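Local coordinates for possible adhesin (Caldicellulosiruptor kronotskyensis, PDB 4WA0), which probably mediates attachment of this extreme thermophile to cellulose as a tapirin, the fragment here being its C-terminal beta-helix domain, which also binds magnesium, at residues 8-12 with 335-340. Residues are numbered along the deposited sequence; the frame is centred on the assembly and turned at random.
Sequences LDYAI and LKYQMP
Three long sheets, parallel but for one edge strand, wind round the core of this beta-helix domain. Here the last coil stacks on the first: strand 333-337, the final one, pairs with 24-27, and 10-14 with 313-316. The two segments, from different sheets, share no backbone-to-backbone hydrogen bond; side chains join them. Residues 8-12 pass from a 3-10 turn at Leu8 and Asp9 through extended Tyr10 to a corner at Ala11 (phi/psi -64/-44) and Ile12; residues 335-337 are beta strand, and 338-340 continue extended. The nearest CA atoms across the contact are 5.0 Å apart for Ala11 and Tyr337 and 6.6 Å for Asp9 and Met339; 370 Å² is buried.

Apolar packing fills the corner. Leu335 (chi1 t, chi2 p) points toward residues 8-12, its branched end filling the space there, CD2 3.7 Å from Ile12 CG1 and 4.2 Å from Ala11 CB. Small Ala11 lets the strand come close, its CB 4.0 Å from Tyr337 CB. Beside the 3-10 turn, Leu8, apolar and buried against helix 342-352, has CB 4.2 Å from SE of Met339, a selenomethionine, and 4.4 Å from CD of Pro340, whose ring leaves no NH to satisfy. Lys336 and Gln338 point away.

Tyr337, long enough with chi1 t, reaches across the gap; Asp9 O happens to lie over one ring face. Tyr10 turns away, its hydroxyl hydrogen-bonded to Pro4 O. A water donates to Tyr337 OH at 2.7 Å and, weakly, to Asp9 OD1 at 3.3 Å. The direct link is the hydrogen bond from Tyr337 OH to Leu8 O, 2.7 Å.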
ATOM      1  N   LEU A   8       9.883  11.866  -3.564  1.00 21.55           N
ATOM      2  CA  LEU A   8      10.969  11.602  -2.624  1.00 23.17           C
ATOM      3  C   LEU A   8      10.531  11.169  -1.200  1.00 21.89           C
ATOM      4  O   LEU A   8      11.355  10.660  -0.431  1.00 26.69           O
ATOM      5  CB  LEU A   8      11.909  12.777  -2.471  1.00 28.46           C
ATOM      6  CG  LEU A   8      12.419  13.476  -3.715  1.00 31.78           C
ATOM      7  CD1 LEU A   8      13.338  14.575  -3.220  1.00 36.31           C
ATOM      8  CD2 LEU A   8      13.129  12.564  -4.694  1.00 34.40           C
ATOM      9  N   ASP A   9       9.264  11.328  -0.869  1.00 20.94           N
ATOM     10  CA  ASP A   9       8.690  10.946   0.464  1.00 21.16           C
ATOM     11  C   ASP A   9       8.283   9.524   0.535  1.00 21.24           C
ATOM     12  O   ASP A   9       7.683   9.028   1.577  1.00 18.23           O
ATOM     13  CB  ASP A   9       7.480  11.844   0.713  1.00 25.91           C
ATOM     14  CG  ASP A   9       7.870  13.338   0.810  1.00 34.18           C
ATOM     15  OD1 ASP A   9       9.060  13.575   1.121  1.00 36.40           O
ATOM     16  OD2 ASP A   9       7.036  14.241   0.458  1.00 36.87           O
ATOM     17  N   TYR A  10       8.475   8.858  -0.621  1.00 16.31           N
ATOM     18  CA  TYR A  10       7.945   7.540  -0.749  1.00 17.20           C
ATOM     19  C   TYR A  10       9.036   6.505  -0.606  1.00 13.42           C
ATOM     20  O   TYR A  10      10.104   6.656  -1.199  1.00 17.01           O
ATOM     21  CB  TYR A  10       7.209   7.364  -2.105  1.00 15.16           C
ATOM     22  CG  TYR A  10       5.851   8.033  -2.026  1.00 15.80           C
ATOM     23  CD1 TYR A  10       5.737   9.378  -2.270  1.00 17.38           C
ATOM     24  CD2 TYR A  10       4.715   7.343  -1.652  1.00 14.86           C
ATOM     25  CE1 TYR A  10       4.530  10.019  -2.165  1.00 18.59           C
ATOM     26  CE2 TYR A  10       3.482   7.979  -1.560  1.00 16.01           C
ATOM     27  CZ  TYR A  10       3.422   9.335  -1.809  1.00 17.29           C
ATOM     28  OH  TYR A  10       2.254  10.068  -1.697  1.00 19.17           O
ATOM     29  N   ALA A  11       8.754   5.468   0.154  1.00 13.13           N
ATOM     30  CA  ALA A  11       9.624   4.303   0.197  1.00 12.69           C
ATOM     31  C   ALA A  11       9.644   3.649  -1.196  1.00 12.20           C
ATOM     32  O   ALA A  11      10.713   3.211  -1.732  1.00 12.90           O
ATOM     33  CB  ALA A  11       9.156   3.334   1.196  1.00 13.15           C
ATOM     34  N   ILE A  12       8.437   3.538  -1.768  1.00 11.08           N
ATOM     35  CA  ILE A  12       8.268   2.990  -3.118  1.00 11.51           C
ATOM     36  C   ILE A  12       7.265   3.908  -3.848  1.00 12.10           C
ATOM     37  O   ILE A  12       6.111   4.056  -3.410  1.00 11.48           O
ATOM     38  CB  ILE A  12       7.760   1.549  -3.123  1.00 11.51           C
ATOM     39  CG1 ILE A  12       8.671   0.610  -2.349  1.00 12.30           C
ATOM     40  CG2 ILE A  12       7.612   1.036  -4.546  1.00 12.51           C
ATOM     41  CD1 ILE A  12       8.093  -0.733  -2.142  1.00 13.06           C
ATOM     42  N   LEU A 335      13.097  -3.042   3.105  1.00 11.03           N
ATOM     43  CA  LEU A 335      13.317  -1.640   2.754  1.00 11.82           C
ATOM     44  C   LEU A 335      12.939  -0.726   3.926  1.00 12.90           C
ATOM     45  O   LEU A 335      11.757  -0.599   4.289  1.00 12.42           O
ATOM     46  CB  LEU A 335      12.582  -1.271   1.474  1.00 12.73           C
ATOM     47  CG  LEU A 335      12.534   0.204   1.025  1.00 12.39           C
ATOM     48  CD1 LEU A 335      13.955   0.743   0.798  1.00 13.85           C
ATOM     49  CD2 LEU A 335      11.658   0.342  -0.224  1.00 14.09           C
ATOM     50  N   LYS A 336      13.958  -0.089   4.499  0.54 14.18           N
ATOM     51  CA  LYS A 336      13.737   0.907   5.520  0.54 14.82           C
ATOM     52  C   LYS A 336      13.845   2.240   4.824  0.54 13.90           C
ATOM     53  O   LYS A 336      14.918   2.639   4.356  0.54 14.12           O
ATOM     54  CB  LYS A 336      14.789   0.846   6.608  0.54 16.92           C
ATOM     55  CG  LYS A 336      14.611   1.944   7.646  0.54 18.89           C
ATOM     56  CD  LYS A 336      13.808   1.498   8.826  0.54 23.49           C
ATOM     57  CE  LYS A 336      14.464   1.824  10.152  0.54 21.10           C
ATOM     58  NZ  LYS A 336      14.476   3.263  10.491  0.54 22.40           N
ATOM     59  N   TYR A 337      12.746   2.950   4.799  1.00 13.38           N
ATOM     60  CA  TYR A 337      12.742   4.262   4.145  1.00 13.48           C
ATOM     61  C   TYR A 337      13.725   5.259   4.748  1.00 15.07           C
ATOM     62  O   TYR A 337      13.789   5.402   5.977  1.00 13.73           O
ATOM     63  CB  TYR A 337      11.347   4.868   4.183  1.00 12.84           C
ATOM     64  CG  TYR A 337      11.336   6.306   3.675  1.00 13.88           C
ATOM     65  CD1 TYR A 337      11.492   6.576   2.334  1.00 13.84           C
ATOM     66  CD2 TYR A 337      11.158   7.370   4.527  1.00 14.04           C
ATOM     67  CE1 TYR A 337      11.486   7.880   1.876  1.00 14.95           C
ATOM     68  CE2 TYR A 337      11.161   8.673   4.065  1.00 15.18           C
ATOM     69  CZ  TYR A 337      11.354   8.932   2.707  1.00 16.50           C
ATOM     70  OH  TYR A 337      11.320  10.259   2.205  1.00 18.27           O
ATOM     71  N   GLN A 338      14.443   5.998   3.887  1.00 15.20           N
ATOM     72  CA  GLN A 338      15.207   7.155   4.346  1.00 17.25           C
ATOM     73  C   GLN A 338      15.090   8.224   3.299  1.00 15.84           C
ATOM     74  O   GLN A 338      15.262   7.943   2.114  1.00 15.90           O
ATOM     75  CB  GLN A 338      16.686   6.819   4.426  1.00 20.36           C
ATOM     76  CG  GLN A 338      17.045   5.686   5.356  1.00 25.04           C
ATOM     77  CD  GLN A 338      16.914   6.116   6.826  1.00 35.80           C
ATOM     78  OE1 GLN A 338      16.652   7.299   7.145  1.00 35.55           O
ATOM     79  NE2 GLN A 338      17.044   5.150   7.711  1.00 35.72           N
HETATM   80  N   MSE A 339      14.845   9.454   3.730  0.55 16.19           N
HETATM   81  CA  MSE A 339      14.795  10.603   2.816  0.55 16.55           C
HETATM   82  C   MSE A 339      16.169  10.861   2.256  0.55 16.30           C
HETATM   83  O   MSE A 339      17.157  10.857   3.005  0.55 14.55           O
HETATM   84  CB  MSE A 339      14.326  11.864   3.559  0.55 17.63           C
HETATM   85  CG  MSE A 339      14.355  13.123   2.713  0.55 20.06           C
HETATM   86 SE   MSE A 339      12.714  13.274   1.624  0.55 25.38          SE
HETATM   87  CE  MSE A 339      12.489  15.183   2.079  0.55 27.36           C
ATOM     88  N   PRO A 340      16.263  11.110   0.936  1.00 16.43           N
ATOM     89  CA  PRO A 340      17.605  11.498   0.444  1.00 18.27           C
ATOM     90  C   PRO A 340      18.077  12.792   1.052  1.00 15.98           C
ATOM     91  O   PRO A 340      17.241  13.640   1.457  1.00 17.82           O
ATOM     92  CB  PRO A 340      17.430  11.625  -1.076  1.00 17.76           C
ATOM     93  CG  PRO A 340      16.036  11.287  -1.384  1.00 18.90           C
ATOM     94  CD  PRO A 340      15.258  11.115  -0.133  1.00 17.94           C
TER
HETATM   95  O   HOH W   1      10.374  12.208   3.860  1.00 47.22           O